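PDB 4GOX: polyketide synthase from Synechococcus sp., which probably transfers a sulfonate group from the donor PAPS to a polyketide intermediate, activating it for terminal olefin formation in hydrocarbon biosynthesis. Local coordinates for residues A[19-24]-A[145-150]. Sequence-based numbering, arbitrary orientation.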
loop_
_atom_site.group_PDB
_atom_site.type_symbol
_atom_site.label_atom_id
_atom_site.label_comp_id
_atom_site.label_asym_id
_atom_site.label_seq_id
_atom_site.Cartn_x
_atom_site.Cartn_y
_atom_site.Cartn_z
ATOM N N ASP A 19 21.440 10.578 -9.698
ATOM C CA ASP A 19 22.701 10.371 -10.426
ATOM C C ASP A 19 22.796 8.925 -10.910
ATOM O O ASP A 19 23.093 8.682 -12.084
ATOM C CB ASP A 19 23.908 10.762 -9.552
ATOM C CG ASP A 19 24.218 12.258 -9.510
ATOM O OD1 ASP A 19 23.382 13.059 -9.996
ATOM O OD2 ASP A 19 25.300 12.626 -8.994
ATOM N N HIS A 20 22.443 7.982 -10.017
ATOM C CA HIS A 20 22.354 6.553 -10.288
ATOM C C HIS A 20 21.088 5.971 -9.650
ATOM O O HIS A 20 20.825 6.200 -8.461
ATOM C CB HIS A 20 23.620 5.787 -9.847
ATOM C CG HIS A 20 24.288 6.296 -8.599
ATOM N ND1 HIS A 20 25.578 6.825 -8.633
ATOM C CD2 HIS A 20 23.847 6.308 -7.317
ATOM C CE1 HIS A 20 25.870 7.147 -7.380
ATOM N NE2 HIS A 20 24.860 6.856 -6.552
ATOM N N LYS A 21 20.294 5.228 -10.449
ATOM C CA LYS A 21 19.066 4.582 -9.972
ATOM C C LYS A 21 19.391 3.522 -8.932
ATOM O O LYS A 21 20.489 2.940 -8.962
ATOM C CB LYS A 21 18.293 3.937 -11.127
ATOM C CG LYS A 21 17.436 4.920 -11.899
ATOM C CD LYS A 21 16.846 4.291 -13.141
ATOM C CE LYS A 21 15.576 3.546 -12.856
ATOM N NZ LYS A 21 14.862 3.172 -14.102
ATOM N N ASN A 22 18.438 3.283 -8.004
ATOM C CA ASN A 22 18.599 2.288 -6.957
ATOM C C ASN A 22 18.436 0.880 -7.574
ATOM O O ASN A 22 17.384 0.577 -8.142
ATOM C CB ASN A 22 17.635 2.552 -5.806
ATOM C CG ASN A 22 17.848 1.714 -4.573
ATOM O OD1 ASN A 22 18.420 0.624 -4.598
ATOM N ND2 ASN A 22 17.352 2.195 -3.455
ATOM N N PRO A 23 19.495 0.037 -7.543
ATOM C CA PRO A 23 19.374 -1.301 -8.146
ATOM C C PRO A 23 18.766 -2.349 -7.205
ATOM O O PRO A 23 18.409 -3.440 -7.658
ATOM C CB PRO A 23 20.821 -1.641 -8.500
ATOM C CG PRO A 23 21.639 -0.938 -7.440
ATOM C CD PRO A 23 20.832 0.236 -6.934
ATOM N N ASN A 24 18.676 -2.017 -5.895
ATOM C CA ASN A 24 18.184 -2.890 -4.832
ATOM C C ASN A 24 16.686 -3.143 -4.908
ATOM O O ASN A 24 15.918 -2.204 -5.121
ATOM C CB ASN A 24 18.564 -2.345 -3.459
ATOM C CG ASN A 24 20.058 -2.345 -3.215
ATOM O OD1 ASN A 24 20.703 -3.398 -3.176
ATOM N ND2 ASN A 24 20.644 -1.163 -3.060
ATOM N N LEU A 145 13.129 6.402 -9.485
ATOM C CA LEU A 145 14.053 6.074 -8.382
ATOM C C LEU A 145 14.669 4.675 -8.377
ATOM O O LEU A 145 15.789 4.521 -7.891
ATOM C CB LEU A 145 13.378 6.294 -7.011
ATOM C CG LEU A 145 12.880 7.701 -6.657
ATOM C CD1 LEU A 145 12.049 7.655 -5.380
ATOM C CD2 LEU A 145 14.040 8.705 -6.532
ATOM N N PHE A 146 13.933 3.663 -8.855
ATOM C CA PHE A 146 14.330 2.253 -8.759
ATOM C C PHE A 146 14.457 1.503 -10.069
ATOM O O PHE A 146 13.666 1.717 -10.990
ATOM C CB PHE A 146 13.322 1.502 -7.876
ATOM C CG PHE A 146 13.032 2.169 -6.553
ATOM C CD1 PHE A 146 13.950 2.106 -5.507
ATOM C CD2 PHE A 146 11.821 2.820 -6.336
ATOM C CE1 PHE A 146 13.680 2.720 -4.284
ATOM C CE2 PHE A 146 11.548 3.415 -5.109
ATOM C CZ PHE A 146 12.483 3.369 -4.096
ATOM N N ASP A 147 15.399 0.551 -10.108
ATOM C CA ASP A 147 15.633 -0.321 -11.259
ATOM C C ASP A 147 14.721 -1.524 -11.205
ATOM O O ASP A 147 14.214 -1.957 -12.239
ATOM C CB ASP A 147 17.078 -0.864 -11.227
ATOM C CG ASP A 147 18.161 -0.006 -11.857
ATOM O OD1 ASP A 147 19.355 -0.309 -11.634
ATOM O OD2 ASP A 147 17.816 0.922 -12.638
ATOM N N GLN A 148 14.548 -2.089 -9.998
ATOM C CA GLN A 148 13.849 -3.348 -9.750
ATOM C C GLN A 148 12.639 -3.273 -8.815
ATOM O O GLN A 148 12.404 -4.233 -8.079
ATOM C CB GLN A 148 14.862 -4.383 -9.214
ATOM C CG GLN A 148 15.759 -4.993 -10.283
ATOM C CD GLN A 148 15.143 -6.224 -10.897
ATOM O OE1 GLN A 148 15.388 -7.354 -10.453
ATOM N NE2 GLN A 148 14.336 -6.038 -11.939
ATOM N N ALA A 149 11.834 -2.181 -8.863
ATOM C CA ALA A 149 10.618 -2.106 -8.034
ATOM C C ALA A 149 9.583 -3.129 -8.504
ATOM O O ALA A 149 9.389 -3.309 -9.706
ATOM C CB ALA A 149 10.015 -0.711 -8.082
ATOM N N LYS A 150 8.938 -3.801 -7.559
ATOM C CA LYS A 150 7.845 -4.745 -7.844
ATOM C C LYS A 150 6.562 -4.154 -7.311
ATOM O O LYS A 150 6.559 -3.561 -6.233
ATOM C CB LYS A 150 8.087 -6.128 -7.231
ATOM C CG LYS A 150 9.108 -6.951 -7.998
ATOM C CD LYS A 150 9.154 -8.371 -7.433
ATOM C CE LYS A 150 10.177 -9.242 -8.122
ATOM N NZ LYS A 150 11.529 -9.033 -7.552
HETATM O O HOH W 1 15.344 -1.189 -7.605
#
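A single parallel beta bridge, Asn22 to Phe146, joins the loop ahead of strand 26-30 to the turn between helix 136-145 and strand 149-155. Asn22 spends both backbone polar groups on it: its N-H donates to Leu145 O at 2.9 Å with a nearly straight angle of 168°, and its carbonyl O accepts from Asp147 N at 2.8 Å. That same Asn22 O takes a second hydrogen bond, from a water that also donates to Asn24 O and accepts from Gln148 N at 2.7 Å, so the solvent molecule links the two segments just past the bridge.

The Asn22 side chain runs beside the Phe146 ring, both pointing the same way, with CB 3.7 Å from Phe146 CD1 and the amide turned 46° from the ring plane. Chi1 of -171° sets CG anti to the backbone N. Asn22 OD1 accepts from Asn24 N at 3.0 Å, closing an Asx turn; Asn24 ND2 reaches it from the opposite face of the amide, while Asn22 ND2 bonds to Gln117. An alanine here would probably leave Asn24 N, Asn24 ND2 and Gln117 OE1 without the amide they bond to, so that the Asx turn is lost.

Lys21 folds over the other flank. Its CE lies 3.2 Å from Phe146 O, and NZ makes a hydrogen bond to Glu143 O near the helix end, plus a long salt bridge of 4.0 Å from NZ to Asp147 OD2. The Phe146 ring packs on Ile26 and Phe28 and meets Tyr113 edge-to-face. The bridge lies just ahead of the parallel pairing of strands 26-30 and 149-155, where Lys150 bonds to Ile26 and Phe28, at the N-terminal ends of two inner strands of the P-loop sulfotransferase fold.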